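Local coordinates for protein beta-1,4-mannanase (Aplysia kurodai, PDB 3VUP) that probably hydrolyses internal beta-1,4-mannosidic linkages of mannan in the digestive fluid of the sea hare, at residues I104-A114 against V152-P163. Residues are numbered along the deposited sequence; the frame is centred on the assembly and turned at random.
Sequences ILVFPCLWNAA and VALGGWDLMNEP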
# COMPACT_ATOMS: atom_id res chain seq x y z
N ILE A 104 -2.95 9.73 -13.79
CA ILE A 104 -2.40 9.22 -12.54
C ILE A 104 -2.99 7.85 -12.23
O ILE A 104 -4.20 7.66 -12.20
CB ILE A 104 -2.71 10.17 -11.36
CG1 ILE A 104 -2.12 11.56 -11.59
CG2 ILE A 104 -2.23 9.57 -10.04
CD1 ILE A 104 -0.62 11.60 -11.67
N LEU A 105 -2.10 6.89 -12.00
CA LEU A 105 -2.46 5.57 -11.49
C LEU A 105 -2.67 5.64 -9.98
O LEU A 105 -1.84 6.18 -9.25
CB LEU A 105 -1.35 4.57 -11.80
CG LEU A 105 -1.13 4.25 -13.27
CD1 LEU A 105 0.23 3.61 -13.47
CD2 LEU A 105 -2.23 3.33 -13.79
N VAL A 106 -3.78 5.07 -9.53
CA VAL A 106 -4.19 5.15 -8.13
C VAL A 106 -3.92 3.84 -7.41
O VAL A 106 -4.21 2.76 -7.94
CB VAL A 106 -5.68 5.50 -8.04
CG1 VAL A 106 -6.12 5.62 -6.61
CG2 VAL A 106 -5.94 6.76 -8.77
N PHE A 107 -3.38 3.96 -6.20
CA PHE A 107 -3.13 2.81 -5.33
C PHE A 107 -3.87 3.02 -4.01
O PHE A 107 -3.32 3.57 -3.07
CB PHE A 107 -1.62 2.64 -5.14
CG PHE A 107 -0.89 2.35 -6.42
CD1 PHE A 107 -0.63 1.06 -6.81
CD2 PHE A 107 -0.52 3.39 -7.26
CE1 PHE A 107 0.01 0.79 -8.01
CE2 PHE A 107 0.13 3.13 -8.47
CZ PHE A 107 0.39 1.83 -8.84
N PRO A 108 -5.14 2.61 -3.96
CA PRO A 108 -5.89 2.76 -2.71
C PRO A 108 -5.33 1.80 -1.66
O PRO A 108 -5.08 0.63 -1.96
CB PRO A 108 -7.31 2.33 -3.10
CG PRO A 108 -7.35 2.43 -4.60
CD PRO A 108 -5.97 2.05 -5.04
N CYS A 109 -5.15 2.31 -0.44
CA CYS A 109 -4.68 1.51 0.67
C CYS A 109 -5.85 1.29 1.62
O CYS A 109 -6.37 2.25 2.20
CB CYS A 109 -3.51 2.20 1.38
SG CYS A 109 -2.92 1.32 2.84
N LEU A 110 -6.26 0.04 1.78
CA LEU A 110 -7.51 -0.26 2.48
C LEU A 110 -7.44 -0.01 3.98
O LEU A 110 -8.28 0.72 4.51
CB LEU A 110 -7.95 -1.69 2.20
CG LEU A 110 -8.25 -2.00 0.73
CD1 LEU A 110 -8.62 -3.47 0.61
CD2 LEU A 110 -9.34 -1.09 0.18
N TRP A 111 -6.44 -0.59 4.64
CA TRP A 111 -6.38 -0.63 6.10
C TRP A 111 -5.06 -0.06 6.62
O TRP A 111 -4.10 0.12 5.85
CB TRP A 111 -6.51 -2.07 6.60
CG TRP A 111 -7.76 -2.76 6.15
CD1 TRP A 111 -7.86 -3.74 5.20
CD2 TRP A 111 -9.10 -2.54 6.64
NE1 TRP A 111 -9.16 -4.14 5.06
CE2 TRP A 111 -9.94 -3.42 5.93
CE3 TRP A 111 -9.66 -1.68 7.58
CZ2 TRP A 111 -11.32 -3.48 6.16
CZ3 TRP A 111 -11.03 -1.74 7.81
CH2 TRP A 111 -11.84 -2.63 7.10
N ASN A 112 -5.00 0.20 7.92
CA ASN A 112 -3.82 0.77 8.55
C ASN A 112 -3.58 0.12 9.91
O ASN A 112 -4.52 -0.03 10.70
CB ASN A 112 -4.02 2.27 8.75
CG ASN A 112 -2.83 2.96 9.37
OD1 ASN A 112 -1.68 2.55 9.16
ND2 ASN A 112 -3.08 4.03 10.14
N ALA A 113 -2.33 -0.25 10.18
CA ALA A 113 -1.93 -0.75 11.49
C ALA A 113 -0.78 0.06 12.11
O ALA A 113 -0.17 -0.39 13.09
CB ALA A 113 -1.56 -2.23 11.41
N ALA A 114 -0.49 1.24 11.57
CA ALA A 114 0.60 2.07 12.11
C ALA A 114 0.23 2.87 13.36
O ALA A 114 1.10 3.47 13.99
CB ALA A 114 1.13 3.01 11.04
N VAL A 152 -8.87 1.69 -16.00
CA VAL A 152 -7.51 1.96 -16.46
C VAL A 152 -6.66 2.79 -15.49
O VAL A 152 -5.43 2.73 -15.55
CB VAL A 152 -7.47 2.60 -17.86
CG1 VAL A 152 -8.09 1.66 -18.88
CG2 VAL A 152 -8.18 3.95 -17.86
N ALA A 153 -7.30 3.54 -14.60
CA ALA A 153 -6.55 4.37 -13.64
C ALA A 153 -6.29 3.68 -12.31
O ALA A 153 -5.66 4.27 -11.43
CB ALA A 153 -7.23 5.72 -13.42
N LEU A 154 -6.74 2.43 -12.17
CA LEU A 154 -6.42 1.65 -10.98
C LEU A 154 -5.04 1.03 -11.15
O LEU A 154 -4.83 0.18 -12.02
CB LEU A 154 -7.46 0.56 -10.76
CG LEU A 154 -7.14 -0.42 -9.63
CD1 LEU A 154 -7.23 0.27 -8.28
CD2 LEU A 154 -8.09 -1.60 -9.70
N GLY A 155 -4.08 1.47 -10.34
CA GLY A 155 -2.74 0.89 -10.37
C GLY A 155 -2.68 -0.43 -9.62
O GLY A 155 -2.10 -1.41 -10.10
N GLY A 156 -3.28 -0.46 -8.44
CA GLY A 156 -3.30 -1.67 -7.65
C GLY A 156 -3.86 -1.39 -6.27
O GLY A 156 -3.95 -0.24 -5.85
N TRP A 157 -4.25 -2.46 -5.59
CA TRP A 157 -4.83 -2.37 -4.26
C TRP A 157 -3.77 -2.68 -3.22
O TRP A 157 -3.14 -3.73 -3.27
CB TRP A 157 -5.96 -3.39 -4.11
CG TRP A 157 -7.14 -3.14 -5.01
CD1 TRP A 157 -7.43 -3.75 -6.20
CD2 TRP A 157 -8.21 -2.20 -4.78
NE1 TRP A 157 -8.60 -3.26 -6.72
CE2 TRP A 157 -9.10 -2.31 -5.87
CE3 TRP A 157 -8.50 -1.28 -3.76
CZ2 TRP A 157 -10.26 -1.53 -5.98
CZ3 TRP A 157 -9.65 -0.51 -3.87
CH2 TRP A 157 -10.52 -0.64 -4.97
N ASP A 158 -3.55 -1.76 -2.29
CA ASP A 158 -2.65 -1.97 -1.16
C ASP A 158 -3.54 -2.40 0.01
O ASP A 158 -4.35 -1.61 0.51
CB ASP A 158 -1.89 -0.68 -0.87
CG ASP A 158 -0.98 -0.76 0.35
OD1 ASP A 158 -1.12 -1.69 1.17
OD2 ASP A 158 -0.14 0.17 0.50
N LEU A 159 -3.40 -3.65 0.45
CA LEU A 159 -4.31 -4.16 1.48
C LEU A 159 -4.15 -3.48 2.83
O LEU A 159 -5.11 -3.34 3.56
CB LEU A 159 -4.10 -5.66 1.67
CG LEU A 159 -4.33 -6.52 0.44
CD1 LEU A 159 -4.22 -7.98 0.83
CD2 LEU A 159 -5.69 -6.24 -0.19
N MET A 160 -2.92 -3.12 3.18
CA MET A 160 -2.69 -2.63 4.53
C MET A 160 -1.40 -1.86 4.65
O MET A 160 -0.32 -2.31 4.24
CB MET A 160 -2.67 -3.79 5.53
CG MET A 160 -2.50 -3.35 6.98
SD MET A 160 -2.71 -4.68 8.17
CE MET A 160 -4.25 -4.20 8.94
N ASN A 161 -1.52 -0.70 5.28
CA ASN A 161 -0.36 0.05 5.68
C ASN A 161 0.26 -0.48 6.96
O ASN A 161 -0.38 -0.47 8.02
CB ASN A 161 -0.72 1.51 5.90
CG ASN A 161 0.49 2.33 6.18
OD1 ASN A 161 1.33 2.50 5.30
ND2 ASN A 161 0.64 2.79 7.41
N GLU A 162 1.51 -0.93 6.85
CA GLU A 162 2.36 -1.26 7.99
C GLU A 162 1.72 -2.19 9.03
O GLU A 162 1.54 -1.81 10.19
CB GLU A 162 2.88 0.03 8.64
CG GLU A 162 3.62 0.88 7.61
CD GLU A 162 4.37 2.07 8.18
OE1 GLU A 162 4.16 2.44 9.36
OE2 GLU A 162 5.18 2.66 7.42
N PRO A 163 1.41 -3.44 8.63
CA PRO A 163 0.90 -4.42 9.60
C PRO A 163 1.80 -4.51 10.84
O PRO A 163 1.33 -4.79 11.94
CB PRO A 163 0.96 -5.74 8.82
CG PRO A 163 0.96 -5.35 7.38
CD PRO A 163 1.65 -4.03 7.30
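Two N-H groups grip Asn112 OD1 from opposite faces of its amide plane: Asn161 ND2 across the contact at 2.9 Å and, within the same segment, Ala114 N, which closes an Asx turn. Neither donor lies on a lone pair, yet the bond from Asn161 is nearly straight (167°), and OD1 sits close to the plane of the donating amide. Asn112 holds CG anti to the backbone N (chi1 -179°), and Asn161 does the same. The two side chains therefore run abreast, their amide planes 47° apart. A leucine in place of Asn112 would probably leave Asn161 ND2 and Ala114 N without this acceptor and the turn less firmly closed. Asn161 OD1 meanwhile accepts from Arg60, and ND2 also bonds a Tris molecule, which Glu162 OE2 contacts too while bonding His262, probably marking a pocket at the C-terminal ends of the barrel strands, where TIM-barrel glycosidases carry their active sites. Strands 105-112 and 157-161 are the third and fourth of the eight parallel strands, joined here by Leu110 N to Asp158 O (2.8 Å) and Asn161 N to Trp111 O (2.8 Å). Cys109 SG lies 3.8 Å from Asp158 CG on the face shared with both asparagines; the carboxylate itself is held by a salt bridge to Arg60 and by Gln260. Trp111 and Met160 occupy the other face, the Met160 chain bending at chi3 to put CE 3.9 Å from Trp111 CB. Toward the N-terminal ends of the strands, Pro108 CB meets Trp157 CZ3 at 3.8 Å. Beyond a one-residue shift in register, Val106 O accepts from Gly155 N at 2.7 Å, and Gly155 CA packs over one face of the Phe107 ring, a CH-pi contact; a CB at Gly155 would collide with Phe107 CZ.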